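Local coordinates for protein nigerythrin (Desulfovibrio vulgaris subsp. vulgaris, PDB 1YV1) that shows NADH peroxidase activity in vitro and carries a rubredoxin-like iron centre and a ferritin-like diiron site in each subunit of a homodimer, at residues Ala5-Val10 and Ile191-Lys196; Glu31-Ala36 and Ala82-Met87; Ala125-Ala130 and His140-Ala145; Leu173-Gly178 and Lys196-Ala201. All coordinates share one frame; numbering follows the deposited sequence.

How the contacts relate
Contacts 2 and 3 lie in the four-helix bundle; contact 4 lies in the rubredoxin-like part that rests on it, and contact 1 joins that part to the N-terminal loop. Contacts 2 and 3 are neighbours, their centres 12 Å apart: Leu-33 CD2 meets Phe-142 CZ at 3.5 Å. Contacts 1 and 4 share Lys-196 and together supply three of the four cysteines round one iron, Cys-192 from the first and Cys-174 and Cys-177 from the second. Arg-144, in a segment of contact 3, packs against both, its CZ 3.6 Å from Cys-192 CB and its CD 3.9 Å from Cys-177 CB. The bundle's diiron site is about 9 Å from the Phe-142 side chain and about 12 Å from that of Leu-33.

Contact 1 (Ala5-Val10 and Ile191-Lys196); sequences AQVPTV and ICFRPK. With FE2 (Fe (II) ion), chain E.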
loop_
_atom_site.group_PDB
_atom_site.type_symbol
_atom_site.label_atom_id
_atom_site.label_comp_id
_atom_site.label_asym_id
_atom_site.label_seq_id
_atom_site.Cartn_x
_atom_site.Cartn_y
_atom_site.Cartn_z
ATOM N N ALA A 5 14.492 -19.072 0.103
ATOM C CA ALA A 5 15.413 -20.118 0.536
ATOM C C ALA A 5 16.402 -19.548 1.546
ATOM O O ALA A 5 16.993 -20.282 2.339
ATOM C CB ALA A 5 16.163 -20.687 -0.663
ATOM N N GLN A 6 16.580 -18.234 1.509
ATOM C CA GLN A 6 17.492 -17.570 2.427
ATOM C C GLN A 6 16.855 -16.331 3.039
ATOM O O GLN A 6 15.885 -15.786 2.508
ATOM C CB GLN A 6 18.780 -17.168 1.705
ATOM C CG GLN A 6 18.567 -16.286 0.485
ATOM C CD GLN A 6 18.071 -17.067 -0.715
ATOM O OE1 GLN A 6 18.738 -17.988 -1.190
ATOM N NE2 GLN A 6 16.894 -16.704 -1.213
ATOM N N VAL A 7 17.402 -15.894 4.168
ATOM C CA VAL A 7 16.902 -14.714 4.859
ATOM C C VAL A 7 17.217 -13.477 4.022
ATOM O O VAL A 7 18.357 -13.277 3.603
ATOM C CB VAL A 7 17.561 -14.570 6.248
ATOM C CG1 VAL A 7 17.044 -13.326 6.945
ATOM C CG2 VAL A 7 17.275 -15.804 7.088
ATOM N N PRO A 8 16.207 -12.634 3.761
ATOM C CA PRO A 8 16.420 -11.422 2.965
ATOM C C PRO A 8 17.348 -10.412 3.637
ATOM O O PRO A 8 17.249 -10.154 4.838
ATOM C CB PRO A 8 15.001 -10.887 2.765
ATOM C CG PRO A 8 14.288 -11.348 3.999
ATOM C CD PRO A 8 14.793 -12.761 4.162
ATOM N N THR A 9 18.260 -9.856 2.847
ATOM C CA THR A 9 19.221 -8.872 3.330
ATOM C C THR A 9 19.440 -7.846 2.230
ATOM O O THR A 9 19.013 -8.043 1.092
ATOM C CB THR A 9 20.587 -9.516 3.638
ATOM O OG1 THR A 9 21.164 -9.996 2.419
ATOM C CG2 THR A 9 20.434 -10.674 4.615
ATOM N N VAL A 10 20.113 -6.752 2.564
ATOM C CA VAL A 10 20.383 -5.719 1.576
ATOM C C VAL A 10 21.300 -6.288 0.495
ATOM O O VAL A 10 21.347 -5.783 -0.625
ATOM C CB VAL A 10 21.054 -4.481 2.225
ATOM C CG1 VAL A 10 22.435 -4.847 2.760
ATOM C CG2 VAL A 10 21.141 -3.350 1.215
ATOM N N ILE A 191 10.967 -13.108 7.153
ATOM C CA ILE A 191 12.019 -12.117 7.324
ATOM C C ILE A 191 13.209 -12.645 8.124
ATOM O O ILE A 191 14.355 -12.424 7.736
ATOM C CB ILE A 191 11.470 -10.836 8.006
ATOM C CG1 ILE A 191 10.487 -10.136 7.061
ATOM C CG2 ILE A 191 12.620 -9.899 8.381
ATOM C CD1 ILE A 191 9.814 -8.919 7.656
ATOM N N CYS A 192 12.946 -13.346 9.226
ATOM C CA CYS A 192 14.032 -13.864 10.060
ATOM C C CYS A 192 13.989 -15.370 10.320
ATOM O O CYS A 192 14.833 -15.898 11.049
ATOM C CB CYS A 192 14.064 -13.124 11.400
ATOM S SG CYS A 192 12.678 -13.510 12.497
ATOM N N PHE A 193 13.007 -16.051 9.733
ATOM C CA PHE A 193 12.846 -17.502 9.867
ATOM C C PHE A 193 12.399 -18.006 11.238
ATOM O O PHE A 193 12.429 -19.210 11.506
ATOM C CB PHE A 193 14.141 -18.216 9.453
ATOM C CG PHE A 193 14.380 -18.234 7.964
ATOM C CD1 PHE A 193 13.580 -17.488 7.101
ATOM C CD2 PHE A 193 15.411 -18.996 7.427
ATOM C CE1 PHE A 193 13.805 -17.504 5.726
ATOM C CE2 PHE A 193 15.644 -19.019 6.053
ATOM C CZ PHE A 193 14.840 -18.272 5.201
ATOM N N ARG A 194 11.977 -17.091 12.098
ATOM C CA ARG A 194 11.506 -17.458 13.426
ATOM C C ARG A 194 10.315 -18.410 13.291
ATOM O O ARG A 194 9.353 -18.112 12.591
ATOM C CB ARG A 194 11.067 -16.202 14.183
ATOM C CG ARG A 194 10.755 -16.417 15.655
ATOM C CD ARG A 194 12.022 -16.691 16.433
ATOM N NE ARG A 194 11.825 -16.552 17.873
ATOM C CZ ARG A 194 12.818 -16.527 18.754
ATOM N NH1 ARG A 194 14.073 -16.635 18.334
ATOM N NH2 ARG A 194 12.563 -16.387 20.049
ATOM N N PRO A 195 10.375 -19.582 13.946
ATOM C CA PRO A 195 9.265 -20.534 13.863
ATOM C C PRO A 195 7.971 -19.938 14.421
ATOM O O PRO A 195 7.995 -19.125 15.345
ATOM C CB PRO A 195 9.765 -21.713 14.690
ATOM C CG PRO A 195 11.241 -21.680 14.436
ATOM C CD PRO A 195 11.555 -20.207 14.569
ATOM N N LYS A 196 6.847 -20.361 13.854
ATOM C CA LYS A 196 5.531 -19.879 14.259
ATOM C C LYS A 196 5.202 -20.069 15.743
ATOM O O LYS A 196 4.453 -19.279 16.323
ATOM C CB LYS A 196 4.462 -20.570 13.405
ATOM C CG LYS A 196 3.029 -20.247 13.791
ATOM C CD LYS A 196 2.050 -21.047 12.949
ATOM C CE LYS A 196 0.611 -20.766 13.354
ATOM N NZ LYS A 196 -0.341 -21.672 12.648
HETATM FE FE FE2 E . 10.725 -12.369 12.155
HETATM O O HOH W 1 16.071 -10.367 7.246
#
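Beside the rubredoxin-like iron site, Phe-193, the residue after ligand Cys-192, packs against Gln-6 and Val-7 of the N-terminal loop. The tip of its ring, CZ, comes within 3.5 Å of Gln-6 C and 3.6 Å of Val-7 N, so much of the contact is ring against backbone. In one of two conformers of Val-7, methyl CG2 sits over the centre of the ring, 3.6 Å from its centroid, a CH-pi contact that depends on that conformer. Lys-188 adds a cation-pi contact to the same ring. Next to Val-7, Pro-8 CD approaches Ile-191 O at 3.6 Å, and one water joins the loops by donating to both Pro-8 O and Ile-191 O, each at 2.7 Å. Cys-192 SG holds the iron at 2.3 Å, with Cys-174, Cys-177 and Cys-189 completing the site. The chain reverses just after it: Phe-193 has a positive phi (70°), and Arg-194 N turns back to Cys-192 SG in a weak N-H...S hydrogen bond. These features form the closing part of the Cys-189 to Cys-192 knuckle, as in rubredoxins, here flanked by the N-terminal loop.

Contact 2 (Glu31-Ala36 and Ala82-Met87); sequences ENLKAA and ALVAEM
Leu-33 and Val-84 meet where two helices come closest, with Leu-33 CB only 3.4 Å from Val-84 CG2, tighter than ordinary van der Waals contact. The two side chains lie alongside, pointing opposite ways, and methyl CD1 of Leu-33 reaches further along the partner helix. There it meets Met-87 SD at 3.5 Å, the two chains roughly perpendicular. Leu-33 CB already points toward the partner helix, and chi1 of -80° with an extended chi2 of 163° carries CD1 onward from it. On another side Lys-34 CG makes a loose contact with Val-84 CG1, 4.3 Å away, while the lysine ammonium group forms a salt bridge with Glu-88, one residue past the segment. Tyr-91 touches both Lys-34 and Val-84. The contact itself is entirely apolar. Over these short segments the axes approach to 9.8 Å and run roughly antiparallel, at 140°, so the start of helix 29-56 packs against the end of helix 60-87. Helix 136-161 closes over the pair, with Phe-142 against Leu-33 and Val-141 against Leu-83, and helix 104-132 brings Phe-126 to Asn-32 and Ala-35 on another side of helix 29-56.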
loop_
_atom_site.group_PDB
_atom_site.type_symbol
_atom_site.label_atom_id
_atom_site.label_comp_id
_atom_site.label_asym_id
_atom_site.label_seq_id
_atom_site.Cartn_x
_atom_site.Cartn_y
_atom_site.Cartn_z
ATOM N N GLU A 31 22.762 9.450 14.922
ATOM C CA GLU A 31 21.655 10.383 14.762
ATOM C C GLU A 31 20.487 9.726 14.033
ATOM O O GLU A 31 19.329 10.001 14.337
ATOM C CB GLU A 31 22.124 11.621 13.994
ATOM C CG GLU A 31 23.287 12.328 14.679
ATOM C CD GLU A 31 23.805 13.527 13.906
ATOM O OE1 GLU A 31 23.978 13.420 12.672
ATOM O OE2 GLU A 31 24.058 14.574 14.544
ATOM N N ASN A 32 20.795 8.852 13.079
ATOM C CA ASN A 32 19.753 8.174 12.318
ATOM C C ASN A 32 19.010 7.166 13.180
ATOM O O ASN A 32 17.797 7.013 13.051
ATOM C CB ASN A 32 20.351 7.493 11.086
ATOM C CG ASN A 32 20.985 8.486 10.129
ATOM O OD1 ASN A 32 20.598 9.655 10.089
ATOM N ND2 ASN A 32 21.950 8.023 9.342
ATOM N N LEU A 33 19.734 6.480 14.060
ATOM C CA LEU A 33 19.098 5.520 14.955
ATOM C C LEU A 33 18.122 6.268 15.861
ATOM O O LEU A 33 17.008 5.804 16.108
ATOM C CB LEU A 33 20.152 4.791 15.798
ATOM C CG LEU A 33 20.894 3.641 15.112
ATOM C CD1 LEU A 33 22.155 3.301 15.893
ATOM C CD2 LEU A 33 19.972 2.425 15.009
ATOM N N LYS A 34 18.535 7.436 16.346
ATOM C CA LYS A 34 17.675 8.236 17.210
ATOM C C LYS A 34 16.459 8.738 16.447
ATOM O O LYS A 34 15.351 8.771 16.981
ATOM C CB LYS A 34 18.445 9.428 17.778
ATOM C CG LYS A 34 19.556 9.058 18.741
ATOM C CD LYS A 34 20.270 10.306 19.231
ATOM C CE LYS A 34 21.437 9.967 20.135
ATOM N NZ LYS A 34 22.137 11.202 20.591
ATOM N N ALA A 35 16.668 9.134 15.196
ATOM C CA ALA A 35 15.576 9.631 14.368
ATOM C C ALA A 35 14.578 8.505 14.111
ATOM O O ALA A 35 13.365 8.725 14.110
ATOM C CB ALA A 35 16.120 10.168 13.046
ATOM N N ALA A 36 15.095 7.300 13.897
ATOM C CA ALA A 36 14.232 6.150 13.648
ATOM C C ALA A 36 13.402 5.853 14.895
ATOM O O ALA A 36 12.200 5.616 14.805
ATOM C CB ALA A 36 15.070 4.941 13.265
ATOM N N ALA A 82 18.695 -0.652 21.808
ATOM C CA ALA A 82 19.807 -1.466 22.286
ATOM C C ALA A 82 21.120 -0.974 21.682
ATOM O O ALA A 82 22.142 -0.903 22.364
ATOM C CB ALA A 82 19.581 -2.927 21.925
ATOM N N LEU A 83 21.089 -0.631 20.399
ATOM C CA LEU A 83 22.285 -0.148 19.719
ATOM C C LEU A 83 22.658 1.260 20.163
ATOM O O LEU A 83 23.825 1.539 20.445
ATOM C CB LEU A 83 22.085 -0.165 18.199
ATOM C CG LEU A 83 21.903 -1.523 17.518
ATOM C CD1 LEU A 83 21.926 -1.318 16.010
ATOM C CD2 LEU A 83 23.012 -2.479 17.935
ATOM N N VAL A 84 21.669 2.147 20.227
ATOM C CA VAL A 84 21.925 3.523 20.638
ATOM C C VAL A 84 22.489 3.571 22.052
ATOM O O VAL A 84 23.401 4.343 22.333
ATOM C CB VAL A 84 20.649 4.387 20.595
ATOM C CG1 VAL A 84 20.936 5.763 21.183
ATOM C CG2 VAL A 84 20.165 4.529 19.161
ATOM N N ALA A 85 21.940 2.745 22.940
ATOM C CA ALA A 85 22.397 2.706 24.325
ATOM C C ALA A 85 23.875 2.347 24.379
ATOM O O ALA A 85 24.620 2.872 25.205
ATOM C CB ALA A 85 21.581 1.692 25.118
ATOM N N GLU A 86 24.289 1.449 23.495
ATOM C CA GLU A 86 25.680 1.021 23.428
ATOM C C GLU A 86 26.551 2.168 22.917
ATOM O O GLU A 86 27.665 2.383 23.398
ATOM C CB GLU A 86 25.798 -0.183 22.489
ATOM C CG GLU A 86 27.196 -0.763 22.365
ATOM C CD GLU A 86 27.257 -1.948 21.408
ATOM O OE1 GLU A 86 28.364 -2.492 21.203
ATOM O OE2 GLU A 86 26.200 -2.338 20.861
ATOM N N MET A 87 26.023 2.909 21.948
ATOM C CA MET A 87 26.728 4.031 21.337
ATOM C C MET A 87 26.672 5.311 22.172
ATOM O O MET A 87 27.512 6.197 22.016
ATOM C CB MET A 87 26.149 4.289 19.946
ATOM C CG MET A 87 26.278 3.099 19.005
ATOM S SD MET A 87 25.252 3.239 17.532
ATOM C CE MET A 87 26.215 4.390 16.562
#

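Contact 3 (Ala125-Ala130 and His140-Ala145); sequences AFIRKA and HVFTRA
Phe-142 lies between Phe-126 and Ile-127 of the facing helix and gives up more surface to this contact than any other residue. One face of its ring takes the CB of Phe-126 in a CH-pi contact, 3.7 Å from the centroid and set toward the rim, near CE1. Ala-130 CB, a turn later on that helix, stands at the ring edge, 4.4 Å from CD1 of Phe-142. Beyond CB the Phe-126 ring leads away from the facing helix. It meets the Phe-142 ring obliquely, centroids 5.5 Å apart and planes at 46°. Ile-127 closes on the root of the same phenylalanine: its CG1, beside the backbone N (chi1 -72°), comes within 3.4 Å of Phe-142 CB, and the two side chains lie antiparallel to each other. From CG1 the isoleucine extends to CD1, which rests 3.8 Å from Thr-143 CA and at a like distance from Thr-143 OG1. That hydroxyl oxygen, hydrogen-bonded to Val-139 O one turn back in its own helix, thus also lies against the CD1 methyl. Every residue that touches here is buried. The segment axes come within 9.0 Å and run nearly antiparallel, at 162°; helices 104-132 and 136-161 are consecutive in the chain. Helix 29-56 adds Thr-29 against Ala-130, while helix 60-87 borders segment 140-145, with Leu-79 against Val-141 and the iron ligand His-76 against Ala-145.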
loop_
_atom_site.group_PDB
_atom_site.type_symbol
_atom_site.label_atom_id
_atom_site.label_comp_id
_atom_site.label_asym_id
_atom_site.label_seq_id
_atom_site.Cartn_x
_atom_site.Cartn_y
_atom_site.Cartn_z
ATOM N N ALA A 125 17.721 4.773 3.272
ATOM C CA ALA A 125 18.702 5.847 3.415
ATOM C C ALA A 125 19.606 5.566 4.609
ATOM O O ALA A 125 20.827 5.696 4.520
ATOM C CB ALA A 125 17.999 7.182 3.602
ATOM N N PHE A 126 19.000 5.182 5.727
ATOM C CA PHE A 126 19.760 4.882 6.936
ATOM C C PHE A 126 20.639 3.645 6.766
ATOM O O PHE A 126 21.743 3.581 7.306
ATOM C CB PHE A 126 18.814 4.690 8.128
ATOM C CG PHE A 126 18.137 5.956 8.591
ATOM C CD1 PHE A 126 17.179 5.910 9.597
ATOM C CD2 PHE A 126 18.457 7.193 8.034
ATOM C CE1 PHE A 126 16.548 7.072 10.046
ATOM C CE2 PHE A 126 17.834 8.362 8.476
ATOM C CZ PHE A 126 16.878 8.301 9.485
ATOM N N ILE A 127 20.150 2.659 6.017
ATOM C CA ILE A 127 20.921 1.446 5.781
ATOM C C ILE A 127 22.195 1.768 5.004
ATOM O O ILE A 127 23.280 1.304 5.352
ATOM C CB ILE A 127 20.092 0.397 4.992
ATOM C CG1 ILE A 127 19.011 -0.188 5.904
ATOM C CG2 ILE A 127 20.996 -0.715 4.474
ATOM C CD1 ILE A 127 17.995 -1.054 5.192
ATOM N N ARG A 128 22.066 2.568 3.950
ATOM C CA ARG A 128 23.229 2.918 3.148
ATOM C C ARG A 128 24.239 3.753 3.925
ATOM O O ARG A 128 25.446 3.596 3.737
ATOM C CB ARG A 128 22.796 3.652 1.875
ATOM C CG ARG A 128 21.973 2.791 0.919
ATOM C CD ARG A 128 22.716 1.527 0.511
ATOM N NE ARG A 128 21.952 0.736 -0.452
ATOM C CZ ARG A 128 22.339 -0.439 -0.937
ATOM N NH1 ARG A 128 23.488 -0.979 -0.551
ATOM N NH2 ARG A 128 21.576 -1.075 -1.818
ATOM N N LYS A 129 23.760 4.632 4.800
ATOM C CA LYS A 129 24.673 5.457 5.588
ATOM C C LYS A 129 25.404 4.575 6.596
ATOM O O LYS A 129 26.585 4.787 6.874
ATOM C CB LYS A 129 23.913 6.575 6.314
ATOM C CG LYS A 129 24.809 7.556 7.076
ATOM C CD LYS A 129 25.849 8.196 6.159
ATOM C CE LYS A 129 26.703 9.228 6.890
ATOM N NZ LYS A 129 25.969 10.498 7.161
ATOM N N ALA A 130 24.707 3.583 7.140
ATOM C CA ALA A 130 25.324 2.671 8.101
ATOM C C ALA A 130 26.414 1.853 7.410
ATOM O O ALA A 130 27.458 1.572 8.000
ATOM C CB ALA A 130 24.272 1.742 8.705
ATOM N N HIS A 140 21.912 -4.255 10.072
ATOM C CA HIS A 140 21.034 -5.372 10.396
ATOM C C HIS A 140 19.712 -4.918 11.011
ATOM O O HIS A 140 18.640 -5.365 10.603
ATOM C CB HIS A 140 21.747 -6.328 11.351
ATOM C CG HIS A 140 20.934 -7.525 11.723
ATOM N ND1 HIS A 140 20.485 -8.437 10.792
ATOM C CD2 HIS A 140 20.489 -7.963 12.924
ATOM C CE1 HIS A 140 19.800 -9.386 11.405
ATOM N NE2 HIS A 140 19.788 -9.123 12.699
ATOM N N VAL A 141 19.790 -4.035 12.000
ATOM C CA VAL A 141 18.589 -3.533 12.653
ATOM C C VAL A 141 17.692 -2.784 11.668
ATOM O O VAL A 141 16.487 -3.032 11.600
ATOM C CB VAL A 141 18.955 -2.602 13.827
ATOM C CG1 VAL A 141 17.726 -1.873 14.322
ATOM C CG2 VAL A 141 19.570 -3.419 14.955
ATOM N N PHE A 142 18.283 -1.869 10.906
ATOM C CA PHE A 142 17.534 -1.086 9.928
ATOM C C PHE A 142 16.913 -1.976 8.858
ATOM O O PHE A 142 15.814 -1.700 8.377
ATOM C CB PHE A 142 18.453 -0.059 9.259
ATOM C CG PHE A 142 18.827 1.104 10.138
ATOM C CD1 PHE A 142 20.055 1.735 9.974
ATOM C CD2 PHE A 142 17.940 1.602 11.088
ATOM C CE1 PHE A 142 20.396 2.845 10.737
ATOM C CE2 PHE A 142 18.273 2.714 11.857
ATOM C CZ PHE A 142 19.508 3.338 11.678
ATOM N N THR A 143 17.626 -3.032 8.475
ATOM C CA THR A 143 17.124 -3.960 7.468
ATOM C C THR A 143 15.869 -4.669 7.964
ATOM O O THR A 143 14.873 -4.754 7.249
ATOM C CB THR A 143 18.176 -5.024 7.109
ATOM O OG1 THR A 143 19.284 -4.393 6.454
ATOM C CG2 THR A 143 17.581 -6.075 6.187
ATOM N N ARG A 144 15.921 -5.176 9.192
ATOM C CA ARG A 144 14.778 -5.874 9.760
ATOM C C ARG A 144 13.551 -4.969 9.863
ATOM O O ARG A 144 12.442 -5.375 9.510
ATOM C CB ARG A 144 15.149 -6.442 11.133
ATOM C CG ARG A 144 16.075 -7.659 11.057
ATOM C CD ARG A 144 15.353 -8.834 10.415
ATOM N NE ARG A 144 16.218 -9.975 10.108
ATOM C CZ ARG A 144 16.758 -10.791 11.012
ATOM N NH1 ARG A 144 16.538 -10.610 12.306
ATOM N NH2 ARG A 144 17.506 -11.811 10.613
ATOM N N ALA A 145 13.744 -3.745 10.343
ATOM C CA ALA A 145 12.637 -2.806 10.459
ATOM C C ALA A 145 12.080 -2.510 9.065
ATOM O O ALA A 145 10.871 -2.570 8.849
ATOM C CB ALA A 145 13.106 -1.519 11.128
#

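Contact 4 (Leu173-Gly178 and Lys196-Ala201); sequences LCPICG and KDTFTA. With FE2 (Fe (II) ion), chain E.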
loop_
_atom_site.group_PDB
_atom_site.type_symbol
_atom_site.label_atom_id
_atom_site.label_comp_id
_atom_site.label_asym_id
_atom_site.label_seq_id
_atom_site.Cartn_x
_atom_site.Cartn_y
_atom_site.Cartn_z
ATOM N N LEU A 173 2.297 -12.023 15.348
ATOM C CA LEU A 173 3.444 -11.127 15.364
ATOM C C LEU A 173 4.751 -11.825 15.713
ATOM O O LEU A 173 4.833 -12.521 16.724
ATOM C CB LEU A 173 3.196 -10.012 16.382
ATOM C CG LEU A 173 4.328 -9.014 16.630
ATOM C CD1 LEU A 173 4.501 -8.130 15.406
ATOM C CD2 LEU A 173 4.004 -8.165 17.849
ATOM N N CYS A 174 5.771 -11.630 14.878
ATOM C CA CYS A 174 7.083 -12.217 15.131
ATOM C C CYS A 174 7.767 -11.347 16.183
ATOM O O CYS A 174 7.916 -10.145 15.992
ATOM C CB CYS A 174 7.928 -12.231 13.858
ATOM S SG CYS A 174 9.619 -12.791 14.159
ATOM N N PRO A 175 8.199 -11.948 17.304
ATOM C CA PRO A 175 8.861 -11.205 18.382
ATOM C C PRO A 175 10.245 -10.662 18.048
ATOM O O PRO A 175 10.756 -9.783 18.743
ATOM C CB PRO A 175 8.917 -12.225 19.513
ATOM C CG PRO A 175 9.112 -13.515 18.764
ATOM C CD PRO A 175 8.116 -13.384 17.628
ATOM N N ILE A 176 10.837 -11.182 16.982
ATOM C CA ILE A 176 12.178 -10.776 16.588
ATOM C C ILE A 176 12.264 -9.605 15.610
ATOM O O ILE A 176 13.107 -8.720 15.779
ATOM C CB ILE A 176 12.948 -11.987 15.994
ATOM C CG1 ILE A 176 13.015 -13.116 17.029
ATOM C CG2 ILE A 176 14.347 -11.575 15.582
ATOM C CD1 ILE A 176 13.673 -12.716 18.332
ATOM N N CYS A 177 11.386 -9.572 14.609
ATOM C CA CYS A 177 11.455 -8.508 13.612
ATOM C C CYS A 177 10.188 -7.686 13.404
ATOM O O CYS A 177 10.214 -6.682 12.700
ATOM C CB CYS A 177 11.881 -9.099 12.269
ATOM S SG CYS A 177 10.628 -10.164 11.529
ATOM N N GLY A 178 9.080 -8.111 13.993
ATOM C CA GLY A 178 7.852 -7.352 13.823
ATOM C C GLY A 178 7.011 -7.760 12.627
ATOM O O GLY A 178 6.049 -7.078 12.274
ATOM N N LYS A 196 6.847 -20.361 13.854
ATOM C CA LYS A 196 5.531 -19.879 14.259
ATOM C C LYS A 196 5.202 -20.069 15.743
ATOM O O LYS A 196 4.453 -19.279 16.323
ATOM C CB LYS A 196 4.462 -20.570 13.405
ATOM C CG LYS A 196 3.029 -20.247 13.791
ATOM C CD LYS A 196 2.050 -21.047 12.949
ATOM C CE LYS A 196 0.611 -20.766 13.354
ATOM N NZ LYS A 196 -0.341 -21.672 12.648
ATOM N N ASP A 197 5.775 -21.097 16.363
ATOM C CA ASP A 197 5.492 -21.387 17.767
ATOM C C ASP A 197 5.832 -20.292 18.778
ATOM O O ASP A 197 5.266 -20.274 19.872
ATOM C CB ASP A 197 6.171 -22.698 18.190
ATOM C CG ASP A 197 7.679 -22.590 18.230
ATOM O OD1 ASP A 197 8.288 -22.321 17.174
ATOM O OD2 ASP A 197 8.259 -22.777 19.321
ATOM N N THR A 198 6.742 -19.384 18.434
ATOM C CA THR A 198 7.103 -18.311 19.357
ATOM C C THR A 198 6.440 -16.978 19.022
ATOM O O THR A 198 6.734 -15.958 19.647
ATOM C CB THR A 198 8.631 -18.096 19.426
ATOM O OG1 THR A 198 9.131 -17.752 18.129
ATOM C CG2 THR A 198 9.323 -19.355 19.926
ATOM N N PHE A 199 5.554 -16.987 18.029
ATOM C CA PHE A 199 4.826 -15.781 17.643
ATOM C C PHE A 199 3.764 -15.515 18.703
ATOM O O PHE A 199 3.457 -16.388 19.520
ATOM C CB PHE A 199 4.107 -15.982 16.302
ATOM C CG PHE A 199 4.947 -15.691 15.090
ATOM C CD1 PHE A 199 6.167 -16.328 14.889
ATOM C CD2 PHE A 199 4.482 -14.815 14.112
ATOM C CE1 PHE A 199 6.911 -16.101 13.730
ATOM C CE2 PHE A 199 5.215 -14.580 12.950
ATOM C CZ PHE A 199 6.434 -15.226 12.758
ATOM N N THR A 200 3.213 -14.306 18.695
ATOM C CA THR A 200 2.142 -13.951 19.618
ATOM C C THR A 200 0.946 -13.577 18.751
ATOM O O THR A 200 1.085 -12.847 17.768
ATOM C CB THR A 200 2.512 -12.762 20.525
ATOM O OG1 THR A 200 3.500 -13.178 21.479
ATOM C CG2 THR A 200 1.281 -12.265 21.275
ATOM N N ALA A 201 -0.224 -14.091 19.111
ATOM C CA ALA A 201 -1.439 -13.833 18.351
ATOM C C ALA A 201 -2.233 -12.639 18.862
ATOM O O ALA A 201 -2.359 -12.427 20.069
ATOM C CB ALA A 201 -2.320 -15.077 18.353
HETATM FE FE FE2 E . 10.725 -12.369 12.155
#
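Phe-199 lays its ring against the backbone of Leu-173 and Cys-174. CB lies 3.6 Å from Leu-173 O, and CG also lies at that oxygen; CD2 follows at 3.4 Å from Leu-173 C; CE2 comes to 3.6 Å from Cys-174 N; and CZ, at the tip, meets Cys-174 CB at 3.5 Å. The ring thus spans the peptide link between the two residues, with Cys-174 CA above its centre and Cys-174 CB over the same face in a CH-pi contact. Cys-174 SG approaches the ring only obliquely. That sulfur is anti to the backbone N (chi1 174°), placed to bind the iron at 2.3 Å; Cys-177 is a second ligand, Cys-189 and Cys-192 the others. Ile-176 N donates to Cys-174 SG, an N-H...S bond that probably tempers the charge on the thiolate. Pro-175 adds its CG against Thr-198 O. Leu-173 and Thr-200 form an antiparallel hydrogen-bonded pair, Leu-173 N to Thr-200 O 2.8 Å and Thr-200 N to Leu-173 O 3.1 Å. Strand 171-173 is the middle one of the small sheet, between 180-182 and 200-201. Leu-173 also packs on helix 60-87, and the carbonyls of Cys-177 and Gly-178 accept hydrogen bonds from His-76 and His-152, iron ligands on helices 60-87 and 136-161.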